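Local coordinates for protein Mono(ADP-ribosyl)transferase SpvB (Salmonella typhimurium, PDB 2GWL) that probably transfers ADP-ribose from NAD+ to an arginine of host actin, preventing filament assembly, and is represented here by its catalytic ADP-ribosyltransferase domain, at residues R76-G81 against M109-D114; G81-K86 against W117-I122. One frame throughout, in Å; residues are numbered along the deposited sequence.

Interaction 1. Residues R76-G81 against M109-D114. With NAI (1,4-dihydronicotinamide adenine dinucleotide), chain B.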
ATOM      1  N   ARG A  76     -12.296   9.104   6.169  1.00 35.35           N
ATOM      2  CA  ARG A  76     -11.327  10.128   6.581  1.00 35.27           C
ATOM      3  C   ARG A  76     -10.113   9.596   7.357  1.00 33.23           C
ATOM      4  O   ARG A  76      -9.188  10.349   7.632  1.00 33.20           O
ATOM      5  CB  ARG A  76     -12.043  11.232   7.396  1.00 36.30           C
ATOM      6  CG  ARG A  76     -13.011  12.104   6.543  1.00 39.88           C
ATOM      7  CD  ARG A  76     -12.351  12.758   5.281  1.00 44.32           C
ATOM      8  NE  ARG A  76     -11.431  13.822   5.670  1.00 46.20           N
ATOM      9  CZ  ARG A  76     -11.798  15.084   5.925  1.00 48.76           C
ATOM     10  NH1 ARG A  76     -13.072  15.482   5.817  1.00 50.15           N
ATOM     11  NH2 ARG A  76     -10.876  15.968   6.301  1.00 48.73           N
ATOM     12  N   VAL A  77     -10.079   8.303   7.645  1.00 31.76           N
ATOM     13  CA  VAL A  77      -8.912   7.696   8.178  1.00 31.69           C
ATOM     14  C   VAL A  77      -8.867   6.256   7.710  1.00 30.55           C
ATOM     15  O   VAL A  77      -9.902   5.632   7.548  1.00 31.24           O
ATOM     16  CB  VAL A  77      -8.928   7.766   9.776  1.00 31.60           C
ATOM     17  CG1 VAL A  77     -10.020   6.899  10.317  1.00 34.50           C
ATOM     18  CG2 VAL A  77      -7.625   7.317  10.339  1.00 30.93           C
ATOM     19  N   VAL A  78      -7.666   5.727   7.532  1.00 29.56           N
ATOM     20  CA  VAL A  78      -7.477   4.309   7.203  1.00 28.52           C
ATOM     21  C   VAL A  78      -6.293   3.837   7.950  1.00 27.17           C
ATOM     22  O   VAL A  78      -5.517   4.650   8.507  1.00 29.26           O
ATOM     23  CB  VAL A  78      -7.240   4.096   5.668  1.00 27.70           C
ATOM     24  CG1 VAL A  78      -8.477   4.401   4.953  1.00 28.05           C
ATOM     25  CG2 VAL A  78      -6.096   4.954   5.200  1.00 27.23           C
ATOM     26  N   TYR A  79      -6.118   2.540   7.949  1.00 27.06           N
ATOM     27  CA  TYR A  79      -5.054   1.892   8.747  1.00 29.23           C
ATOM     28  C   TYR A  79      -4.197   0.990   7.918  1.00 29.33           C
ATOM     29  O   TYR A  79      -4.664   0.382   6.925  1.00 27.63           O
ATOM     30  CB  TYR A  79      -5.631   1.078   9.934  1.00 30.88           C
ATOM     31  CG  TYR A  79      -6.714   1.819  10.603  1.00 32.33           C
ATOM     32  CD1 TYR A  79      -6.429   2.873  11.481  1.00 34.72           C
ATOM     33  CD2 TYR A  79      -8.041   1.513  10.344  1.00 36.60           C
ATOM     34  CE1 TYR A  79      -7.460   3.602  12.102  1.00 36.87           C
ATOM     35  CE2 TYR A  79      -9.078   2.240  10.941  1.00 37.25           C
ATOM     36  CZ  TYR A  79      -8.755   3.267  11.835  1.00 37.83           C
ATOM     37  OH  TYR A  79      -9.759   3.971  12.414  1.00 40.39           O
ATOM     38  N   ARG A  80      -2.933   0.906   8.324  1.00 31.18           N
ATOM     39  CA  ARG A  80      -1.951   0.031   7.679  1.00 33.60           C
ATOM     40  C   ARG A  80      -0.914  -0.472   8.685  1.00 34.38           C
ATOM     41  O   ARG A  80      -0.330   0.310   9.421  1.00 33.88           O
ATOM     42  CB  ARG A  80      -1.318   0.843   6.555  1.00 35.06           C
ATOM     43  CG  ARG A  80      -0.295   0.142   5.692  1.00 35.95           C
ATOM     44  CD  ARG A  80      -0.033   1.058   4.480  1.00 37.38           C
ATOM     45  NE  ARG A  80       1.184   0.720   3.716  1.00 41.18           N
ATOM     46  CZ  ARG A  80       1.401  -0.402   3.014  1.00 41.93           C
ATOM     47  NH1 ARG A  80       0.498  -1.366   2.931  1.00 41.57           N
ATOM     48  NH2 ARG A  80       2.565  -0.555   2.369  1.00 44.17           N
ATOM     49  N   GLY A  81      -0.705  -1.765   8.726  1.00 33.91           N
ATOM     50  CA  GLY A  81       0.260  -2.396   9.636  1.00 35.52           C
ATOM     51  C   GLY A  81       1.503  -2.596   8.804  1.00 37.24           C
ATOM     52  O   GLY A  81       1.411  -3.048   7.606  1.00 36.88           O
ATOM     53  N   MET A 109      -0.315   1.676  -2.411  1.00 28.62           N
ATOM     54  CA  MET A 109      -0.409   1.575  -0.933  1.00 27.58           C
ATOM     55  C   MET A 109      -1.734   0.986  -0.496  1.00 27.09           C
ATOM     56  O   MET A 109      -2.826   1.536  -0.733  1.00 26.90           O
ATOM     57  CB  MET A 109      -0.141   2.939  -0.307  1.00 27.83           C
ATOM     58  CG  MET A 109      -0.071   2.909   1.280  1.00 30.33           C
ATOM     59  SD  MET A 109       0.156   4.538   1.864  1.00 32.00           S
ATOM     60  CE  MET A 109      -1.495   5.309   1.758  1.00 30.69           C
ATOM     61  N   SER A 110      -1.633  -0.209   0.099  1.00 26.66           N
ATOM     62  CA  SER A 110      -2.760  -0.947   0.614  1.00 27.92           C
ATOM     63  C   SER A 110      -3.100  -0.542   2.087  1.00 27.26           C
ATOM     64  O   SER A 110      -2.219  -0.544   2.956  1.00 25.09           O
ATOM     65  CB  SER A 110      -2.448  -2.428   0.522  1.00 29.61           C
ATOM     66  OG  SER A 110      -3.579  -3.153   0.876  1.00 34.02           O
ATOM     67  N   THR A 111      -4.338  -0.155   2.315  1.00 25.78           N
ATOM     68  CA  THR A 111      -4.785   0.254   3.635  1.00 28.02           C
ATOM     69  C   THR A 111      -6.139  -0.433   3.891  1.00 28.68           C
ATOM     70  O   THR A 111      -6.749  -1.014   3.007  1.00 26.60           O
ATOM     71  CB  THR A 111      -4.962   1.771   3.749  1.00 26.32           C
ATOM     72  OG1 THR A 111      -6.100   2.196   3.028  1.00 27.47           O
ATOM     73  CG2 THR A 111      -3.774   2.577   3.318  1.00 28.74           C
ATOM     74  N   SER A 112      -6.598  -0.400   5.142  1.00 29.05           N
ATOM     75  CA  SER A 112      -7.914  -0.902   5.486  1.00 29.79           C
ATOM     76  C   SER A 112      -8.707   0.236   6.116  1.00 30.91           C
ATOM     77  O   SER A 112      -8.186   0.957   6.999  1.00 30.43           O
ATOM     78  CB  SER A 112      -7.828  -2.036   6.477  1.00 31.87           C
ATOM     79  OG  SER A 112      -9.144  -2.221   7.039  1.00 33.83           O
ATOM     80  N   PRO A 113      -9.951   0.417   5.690  1.00 31.25           N
ATOM     81  CA  PRO A 113     -10.749   1.427   6.342  1.00 32.18           C
ATOM     82  C   PRO A 113     -11.310   0.974   7.708  1.00 33.23           C
ATOM     83  O   PRO A 113     -11.873   1.789   8.438  1.00 34.18           O
ATOM     84  CB  PRO A 113     -11.939   1.571   5.372  1.00 32.15           C
ATOM     85  CG  PRO A 113     -12.083   0.203   4.811  1.00 32.20           C
ATOM     86  CD  PRO A 113     -10.717  -0.327   4.673  1.00 31.15           C
ATOM     87  N   ASP A 114     -11.219  -0.318   7.997  1.00 33.60           N
ATOM     88  CA  ASP A 114     -12.013  -0.946   9.028  1.00 35.47           C
ATOM     89  C   ASP A 114     -11.125  -1.279  10.207  1.00 36.52           C
ATOM     90  O   ASP A 114     -11.509  -1.039  11.346  1.00 37.65           O
ATOM     91  CB  ASP A 114     -12.590  -2.276   8.550  1.00 35.69           C
ATOM     92  CG  ASP A 114     -13.827  -2.126   7.695  1.00 37.98           C
ATOM     93  OD1 ASP A 114     -14.332  -0.983   7.554  1.00 37.30           O
ATOM     94  OD2 ASP A 114     -14.267  -3.183   7.166  1.00 39.05           O
TER
HETATM   95  PA  NAI B 592       3.270  -4.096   0.703  1.00 51.45           P
HETATM   96  O1A NAI B 592       2.451  -2.891   0.470  1.00 50.38           O
HETATM   97  O2A NAI B 592       4.027  -4.525  -0.504  1.00 52.85           O
HETATM   98  O5B NAI B 592       4.084  -3.949   2.097  1.00 54.05           O
HETATM   99  C5B NAI B 592       5.459  -3.993   2.028  1.00 53.07           C
HETATM  100  C4B NAI B 592       6.130  -4.529   3.273  1.00 49.55           C
HETATM  101  O4B NAI B 592       7.400  -4.370   2.708  1.00 48.17           O
HETATM  102  C3B NAI B 592       6.118  -3.748   4.612  1.00 48.04           C
HETATM  103  O3B NAI B 592       5.535  -4.429   5.731  1.00 46.74           O
HETATM  104  C2B NAI B 592       7.601  -3.459   4.850  1.00 46.25           C
HETATM  105  O2B NAI B 592       8.174  -4.398   5.751  1.00 44.72           O
HETATM  106  C1B NAI B 592       8.292  -3.645   3.494  1.00 46.17           C
HETATM  107  N9A NAI B 592       8.669  -2.391   2.830  1.00 43.03           N
HETATM  108  C8A NAI B 592       9.819  -2.256   2.094  1.00 44.06           C
HETATM  109  N7A NAI B 592       9.921  -0.984   1.662  1.00 42.89           N
HETATM  110  C5A NAI B 592       8.819  -0.336   2.115  1.00 44.14           C
HETATM  111  C6A NAI B 592       8.454   0.960   1.935  1.00 43.74           C
HETATM  112  N6A NAI B 592       9.362   1.754   1.340  1.00 44.81           N
HETATM  113  N1A NAI B 592       7.278   1.388   2.493  1.00 44.20           N
HETATM  114  C2A NAI B 592       6.472   0.552   3.236  1.00 43.01           C
HETATM  115  N3A NAI B 592       6.844  -0.755   3.414  1.00 43.83           N
HETATM  116  C4A NAI B 592       8.017  -1.188   2.866  1.00 44.06           C
HETATM  117  O3  NAI B 592       2.276  -5.291   1.145  1.00 53.95           O
HETATM  118  PN  NAI B 592       0.929  -5.118   2.009  1.00 54.51           P
HETATM  119  O1N NAI B 592       0.327  -3.744   2.008  1.00 58.21           O
HETATM  120  O2N NAI B 592       1.275  -5.759   3.294  1.00 58.34           O
HETATM  121  O5D NAI B 592      -0.168  -6.012   1.244  1.00 52.08           O
HETATM  122  C5D NAI B 592      -0.136  -7.420   1.343  1.00 53.56           C
HETATM  123  C4D NAI B 592      -1.583  -7.918   1.358  1.00 52.24           C
HETATM  124  O4D NAI B 592      -2.289  -7.342   2.444  1.00 50.58           O
HETATM  125  C3D NAI B 592      -2.322  -7.531   0.081  1.00 51.61           C
HETATM  126  O3D NAI B 592      -2.939  -8.690  -0.437  1.00 49.96           O
HETATM  127  C2D NAI B 592      -3.352  -6.533   0.546  1.00 48.01           C
HETATM  128  O2D NAI B 592      -4.509  -6.819  -0.185  1.00 46.95           O
HETATM  129  C1D NAI B 592      -3.528  -6.831   2.042  1.00 47.40           C
HETATM  130  N1N NAI B 592      -3.819  -5.652   2.892  1.00 48.84           N
HETATM  131  C2N NAI B 592      -2.767  -5.009   3.501  1.00 45.69           C
HETATM  132  C3N NAI B 592      -2.999  -3.886   4.288  1.00 48.25           C
HETATM  133  C7N NAI B 592      -1.945  -3.458   5.313  1.00 48.85           C
HETATM  134  O7N NAI B 592      -2.417  -2.907   6.500  1.00 45.62           O
HETATM  135  N7N NAI B 592      -0.614  -3.615   5.150  1.00 49.44           N
HETATM  136  C4N NAI B 592      -4.328  -3.445   4.429  1.00 44.52           C
HETATM  137  C5N NAI B 592      -5.385  -4.099   3.799  1.00 46.29           C
HETATM  138  C6N NAI B 592      -5.126  -5.221   3.037  1.00 45.94           C
HETATM  139  O   HOH W   1     -12.238   4.462   8.121  1.00 46.11           O

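Interaction 2. Residues G81-K86 against W117-I122. With NAI (1,4-dihydronicotinamide adenine dinucleotide), chain B.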
ATOM      1  N   GLY A  81      -0.705  -1.765   8.726  1.00 33.91           N
ATOM      2  CA  GLY A  81       0.260  -2.396   9.636  1.00 35.52           C
ATOM      3  C   GLY A  81       1.503  -2.596   8.804  1.00 37.24           C
ATOM      4  O   GLY A  81       1.411  -3.048   7.606  1.00 36.88           O
ATOM      5  N   LEU A  82       2.665  -2.299   9.370  1.00 36.80           N
ATOM      6  CA  LEU A  82       3.954  -2.479   8.632  1.00 36.90           C
ATOM      7  C   LEU A  82       4.913  -3.172   9.572  1.00 36.66           C
ATOM      8  O   LEU A  82       4.895  -2.962  10.805  1.00 35.45           O
ATOM      9  CB  LEU A  82       4.619  -1.142   8.178  1.00 35.89           C
ATOM     10  CG  LEU A  82       3.991  -0.157   7.165  1.00 41.06           C
ATOM     11  CD1 LEU A  82       4.907   1.035   6.915  1.00 42.38           C
ATOM     12  CD2 LEU A  82       3.627  -0.801   5.832  1.00 43.27           C
ATOM     13  N   LYS A  83       5.823  -3.953   9.004  1.00 35.83           N
ATOM     14  CA  LYS A  83       6.934  -4.491   9.745  1.00 35.77           C
ATOM     15  C   LYS A  83       8.120  -3.629   9.373  1.00 35.85           C
ATOM     16  O   LYS A  83       8.641  -3.749   8.254  1.00 32.74           O
ATOM     17  CB  LYS A  83       7.210  -5.914   9.321  1.00 36.21           C
ATOM     18  CG  LYS A  83       8.341  -6.560  10.045  1.00 37.56           C
ATOM     19  CD  LYS A  83       8.528  -8.017   9.573  1.00 38.42           C
ATOM     20  CE  LYS A  83       8.807  -8.964  10.731  1.00 39.75           C
ATOM     21  NZ  LYS A  83       8.712 -10.381  10.292  1.00 43.88           N
ATOM     22  N   LEU A  84       8.509  -2.746  10.283  1.00 35.13           N
ATOM     23  CA  LEU A  84       9.632  -1.834  10.041  1.00 35.72           C
ATOM     24  C   LEU A  84      10.904  -2.111  10.848  1.00 36.44           C
ATOM     25  O   LEU A  84      11.934  -1.488  10.618  1.00 36.88           O
ATOM     26  CB  LEU A  84       9.204  -0.423  10.293  1.00 35.95           C
ATOM     27  CG  LEU A  84       8.206   0.252   9.366  1.00 35.50           C
ATOM     28  CD1 LEU A  84       8.018   1.641   9.855  1.00 37.41           C
ATOM     29  CD2 LEU A  84       8.598   0.209   7.880  1.00 38.47           C
ATOM     30  N   ASP A  85      10.849  -3.048  11.777  1.00 36.49           N
ATOM     31  CA  ASP A  85      11.994  -3.304  12.619  1.00 38.30           C
ATOM     32  C   ASP A  85      12.903  -4.392  12.061  1.00 39.30           C
ATOM     33  O   ASP A  85      13.746  -4.879  12.779  1.00 40.75           O
ATOM     34  CB  ASP A  85      11.548  -3.663  14.035  1.00 38.48           C
ATOM     35  CG  ASP A  85      10.934  -2.474  14.772  1.00 40.18           C
ATOM     36  OD1 ASP A  85      11.535  -1.382  14.767  1.00 41.41           O
ATOM     37  OD2 ASP A  85       9.880  -2.639  15.387  1.00 44.72           O
ATOM     38  N   LYS A  86      12.769  -4.742  10.789  1.00 39.94           N
ATOM     39  CA  LYS A  86      13.799  -5.533  10.088  1.00 41.47           C
ATOM     40  C   LYS A  86      15.075  -4.697   9.840  1.00 41.50           C
ATOM     41  O   LYS A  86      14.981  -3.545   9.419  1.00 41.39           O
ATOM     42  CB  LYS A  86      13.295  -6.023   8.722  1.00 42.03           C
ATOM     43  CG  LYS A  86      11.801  -6.400   8.596  1.00 44.02           C
ATOM     44  CD  LYS A  86      11.559  -6.896   7.133  1.00 45.58           C
ATOM     45  CE  LYS A  86      10.081  -6.999   6.742  1.00 48.06           C
ATOM     46  NZ  LYS A  86       9.873  -6.787   5.243  1.00 48.33           N
ATOM     47  N   TRP A 117      -4.208  -4.302  10.839  1.00 40.52           N
ATOM     48  CA  TRP A 117      -3.559  -5.556  10.983  1.00 41.23           C
ATOM     49  C   TRP A 117      -2.308  -5.396  11.876  1.00 40.92           C
ATOM     50  O   TRP A 117      -1.441  -4.575  11.599  1.00 42.00           O
ATOM     51  CB  TRP A 117      -3.239  -6.038   9.585  1.00 44.40           C
ATOM     52  CG  TRP A 117      -4.578  -6.391   8.885  1.00 46.76           C
ATOM     53  CD1 TRP A 117      -5.361  -5.562   8.122  1.00 47.90           C
ATOM     54  CD2 TRP A 117      -5.305  -7.611   9.027  1.00 46.27           C
ATOM     55  NE1 TRP A 117      -6.505  -6.224   7.719  1.00 47.92           N
ATOM     56  CE2 TRP A 117      -6.487  -7.488   8.256  1.00 47.49           C
ATOM     57  CE3 TRP A 117      -5.039  -8.830   9.667  1.00 46.47           C
ATOM     58  CZ2 TRP A 117      -7.400  -8.524   8.133  1.00 47.07           C
ATOM     59  CZ3 TRP A 117      -5.945  -9.853   9.531  1.00 46.50           C
ATOM     60  CH2 TRP A 117      -7.115  -9.696   8.781  1.00 46.39           C
ATOM     61  N   ILE A 118      -2.276  -6.120  12.985  1.00 38.33           N
ATOM     62  CA  ILE A 118      -1.228  -5.944  13.970  1.00 37.35           C
ATOM     63  C   ILE A 118       0.146  -6.266  13.396  1.00 36.72           C
ATOM     64  O   ILE A 118       0.345  -7.346  12.748  1.00 34.07           O
ATOM     65  CB  ILE A 118      -1.468  -6.799  15.225  1.00 36.44           C
ATOM     66  CG1 ILE A 118      -2.713  -6.280  15.962  1.00 36.21           C
ATOM     67  CG2 ILE A 118      -0.238  -6.789  16.119  1.00 36.40           C
ATOM     68  CD1 ILE A 118      -3.208  -7.234  16.990  1.00 37.27           C
ATOM     69  N   ASN A 119       1.082  -5.345  13.609  1.00 35.47           N
ATOM     70  CA  ASN A 119       2.481  -5.567  13.219  1.00 36.32           C
ATOM     71  C   ASN A 119       3.341  -4.649  14.114  1.00 35.37           C
ATOM     72  O   ASN A 119       2.744  -3.931  14.943  1.00 34.30           O
ATOM     73  CB  ASN A 119       2.627  -5.157  11.742  1.00 38.14           C
ATOM     74  CG  ASN A 119       3.655  -5.938  11.052  1.00 41.43           C
ATOM     75  OD1 ASN A 119       4.738  -6.256  11.637  1.00 41.04           O
ATOM     76  ND2 ASN A 119       3.332  -6.345   9.799  1.00 44.06           N
ATOM     77  N   ASP A 120       4.678  -4.626  13.966  1.00 33.01           N
ATOM     78  CA  ASP A 120       5.461  -3.767  14.890  1.00 32.71           C
ATOM     79  C   ASP A 120       5.021  -2.296  14.794  1.00 31.16           C
ATOM     80  O   ASP A 120       5.178  -1.561  15.776  1.00 32.38           O
ATOM     81  CB  ASP A 120       7.014  -3.903  14.819  1.00 31.96           C
ATOM     82  CG  ASP A 120       7.634  -3.588  13.453  1.00 35.09           C
ATOM     83  OD1 ASP A 120       7.410  -2.480  12.914  1.00 32.55           O
ATOM     84  OD2 ASP A 120       8.402  -4.478  12.922  1.00 34.38           O
ATOM     85  N   THR A 121       4.558  -1.880  13.620  1.00 30.84           N
ATOM     86  CA  THR A 121       4.151  -0.488  13.325  1.00 31.22           C
ATOM     87  C   THR A 121       2.732  -0.437  12.820  1.00 31.92           C
ATOM     88  O   THR A 121       2.378  -1.065  11.761  1.00 33.02           O
ATOM     89  CB  THR A 121       5.072   0.106  12.280  1.00 30.71           C
ATOM     90  OG1 THR A 121       6.402   0.005  12.781  1.00 28.80           O
ATOM     91  CG2 THR A 121       4.725   1.529  11.956  1.00 32.77           C
ATOM     92  N   ILE A 122       1.907   0.332  13.516  1.00 31.43           N
ATOM     93  CA  ILE A 122       0.556   0.656  13.069  1.00 30.40           C
ATOM     94  C   ILE A 122       0.507   2.058  12.584  1.00 31.05           C
ATOM     95  O   ILE A 122       0.845   3.018  13.308  1.00 28.78           O
ATOM     96  CB  ILE A 122      -0.568   0.489  14.142  1.00 31.27           C
ATOM     97  CG1 ILE A 122      -0.603  -0.885  14.818  1.00 35.74           C
ATOM     98  CG2 ILE A 122      -1.905   0.845  13.540  1.00 31.83           C
ATOM     99  CD1 ILE A 122      -0.458  -2.012  13.883  1.00 39.03           C
TER
HETATM  100  PA  NAI B 592       3.270  -4.096   0.703  1.00 51.45           P
HETATM  101  O1A NAI B 592       2.451  -2.891   0.470  1.00 50.38           O
HETATM  102  O2A NAI B 592       4.027  -4.525  -0.504  1.00 52.85           O
HETATM  103  O5B NAI B 592       4.084  -3.949   2.097  1.00 54.05           O
HETATM  104  C5B NAI B 592       5.459  -3.993   2.028  1.00 53.07           C
HETATM  105  C4B NAI B 592       6.130  -4.529   3.273  1.00 49.55           C
HETATM  106  O4B NAI B 592       7.400  -4.370   2.708  1.00 48.17           O
HETATM  107  C3B NAI B 592       6.118  -3.748   4.612  1.00 48.04           C
HETATM  108  O3B NAI B 592       5.535  -4.429   5.731  1.00 46.74           O
HETATM  109  C2B NAI B 592       7.601  -3.459   4.850  1.00 46.25           C
HETATM  110  O2B NAI B 592       8.174  -4.398   5.751  1.00 44.72           O
HETATM  111  C1B NAI B 592       8.292  -3.645   3.494  1.00 46.17           C
HETATM  112  N9A NAI B 592       8.669  -2.391   2.830  1.00 43.03           N
HETATM  113  C8A NAI B 592       9.819  -2.256   2.094  1.00 44.06           C
HETATM  114  N7A NAI B 592       9.921  -0.984   1.662  1.00 42.89           N
HETATM  115  C5A NAI B 592       8.819  -0.336   2.115  1.00 44.14           C
HETATM  116  C6A NAI B 592       8.454   0.960   1.935  1.00 43.74           C
HETATM  117  N6A NAI B 592       9.362   1.754   1.340  1.00 44.81           N
HETATM  118  N1A NAI B 592       7.278   1.388   2.493  1.00 44.20           N
HETATM  119  C2A NAI B 592       6.472   0.552   3.236  1.00 43.01           C
HETATM  120  N3A NAI B 592       6.844  -0.755   3.414  1.00 43.83           N
HETATM  121  C4A NAI B 592       8.017  -1.188   2.866  1.00 44.06           C
HETATM  122  O3  NAI B 592       2.276  -5.291   1.145  1.00 53.95           O
HETATM  123  PN  NAI B 592       0.929  -5.118   2.009  1.00 54.51           P
HETATM  124  O1N NAI B 592       0.327  -3.744   2.008  1.00 58.21           O
HETATM  125  O2N NAI B 592       1.275  -5.759   3.294  1.00 58.34           O
HETATM  126  O5D NAI B 592      -0.168  -6.012   1.244  1.00 52.08           O
HETATM  127  C5D NAI B 592      -0.136  -7.420   1.343  1.00 53.56           C
HETATM  128  C4D NAI B 592      -1.583  -7.918   1.358  1.00 52.24           C
HETATM  129  O4D NAI B 592      -2.289  -7.342   2.444  1.00 50.58           O
HETATM  130  C3D NAI B 592      -2.322  -7.531   0.081  1.00 51.61           C
HETATM  131  O3D NAI B 592      -2.939  -8.690  -0.437  1.00 49.96           O
HETATM  132  C2D NAI B 592      -3.352  -6.533   0.546  1.00 48.01           C
HETATM  133  O2D NAI B 592      -4.509  -6.819  -0.185  1.00 46.95           O
HETATM  134  C1D NAI B 592      -3.528  -6.831   2.042  1.00 47.40           C
HETATM  135  N1N NAI B 592      -3.819  -5.652   2.892  1.00 48.84           N
HETATM  136  C2N NAI B 592      -2.767  -5.009   3.501  1.00 45.69           C
HETATM  137  C3N NAI B 592      -2.999  -3.886   4.288  1.00 48.25           C
HETATM  138  C7N NAI B 592      -1.945  -3.458   5.313  1.00 48.85           C
HETATM  139  O7N NAI B 592      -2.417  -2.907   6.500  1.00 45.62           O
HETATM  140  N7N NAI B 592      -0.614  -3.615   5.150  1.00 49.44           N
HETATM  141  C4N NAI B 592      -4.328  -3.445   4.429  1.00 44.52           C
HETATM  142  C5N NAI B 592      -5.385  -4.099   3.799  1.00 46.29           C
HETATM  143  C6N NAI B 592      -5.126  -5.221   3.037  1.00 45.94           C

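Interaction 1. Residues R76-G81 against M109-D114
Val77 meets Pro113 through a water that donates to both carbonyl oxygens, 2.7 Å from Val77 O and 2.7 Å from Pro113 O. Val78 packs its CB and both methyls round Thr111 OG1, with CB 3.4 Å from that oxygen, while CG1 turns to the Pro113 ring. Thr111 OG1 itself is hydrogen-bonded to Met148 O. At Tyr79 the backbones make a single antiparallel bridge with Ser112: Tyr79 N binds Ser112 O at 2.8 Å, and Ser112 N returns a bond of 2.7 Å to Tyr79 O. The phenol ring lies obliquely beside the carbonyls of Ser112, Pro113 and Asp114, where an ST turn, Asp114 N to Ser112 OG, bends the chain.

Arg80, predicted to belong to the active site, leaves the strand with CG anti to the backbone N (chi1 -178°) and runs extended to NE, which brings its guanidinium across Met109 CG to the dinucleotide. Arg80 NH1 is shared between Ser110 O, 2.8 Å away on a carbonyl lone pair but 30° out of the guanidinium plane, and NAI O1N at 2.6 Å. Arg80 NH2 reaches NAI O1A at 3.0 Å, so one guanidinium grips both phosphates, as expected of the R-S-E arginine of this transferase class. Ser110 OG is hydrogen-bonded to Glu147, which also binds NAI. Gly81 then pairs with the nicotinamide amide through both its N and O.

Strand 77-82 is one of the two outermost strands of the five-stranded sheet, beside 121-126; strand 109-111 edges the three-stranded sheet with 148-150, and the axes of residues 77-81 and 109-111 lie at 107°.

Interaction 2. Residues G81-K86 against W117-I122
Asp120 receives two successive backbone amides of the opposing turn with one carboxylate: Leu84 N binds Asp120 OD1 at 2.9 Å on its syn lone pair, and Asp85 N comes to Asp120 OD2 at 3.1 Å from above the carboxylate plane. The carboxylate lies just beyond the end of the antiparallel pairing of strands 77-82 and 121-126 in the mixed sheet of the ADP-ribosyltransferase fold, where Leu82 and Thr121 form the hydrogen-bonded pair and Gly81 faces Ile122. The torsion that lays Asp120 CG between its own N and carbonyl carbon (chi1 59°) turns the carboxylate to the 84-85 amides. OD1 also accepts from Thr121 OG1, a second grip on the same oxygen. Asp85 OD2 comes within 3.4 Å of Asp120 OD2, a meeting of like charges that is probably eased by Arg191, which forms a salt bridge with Asp85 OD1.

Leu84 places CD1 against Thr121, and it also touches Val92 and Leu93 of helix 90-96. The Lys83 side chain crosses that of Asn119 at about a right angle, its CB 3.4 Å from Asn119 OD1.

Residues of 81-86 also line the dinucleotide pocket. Lys83 O and Lys86 NZ both bind NAI O2B, which holds the adenosine ribose, while Leu82 CD2 lies beside the adenine and its sugar. At Gly81, the CA makes C-H...O contacts with two carbonyls, 3.4 Å from Trp117 O and 3.3 Å from Thr121 O.

How the interactions relate
After three N-terminal helices the chain enters strand 77-82, which serves both contacts in turn. Interaction 1 closes a loop of 27 residues that holds helix 90-96 and strand 102-105 before the chain returns at 109-114. Interaction 2 starts where the first segment of interaction 1 ends, at the shared Gly81, and closes a loop of 30 residues at 117-122. The segments alternate along the chain, so the two loops cross rather than nest. One contact brings the edge of the three-stranded sheet against strand 77-82; the other joins this strand to its sheet neighbour 121-126. The centres of the two contacts are about 13 Å apart, and the bound dinucleotide touches both.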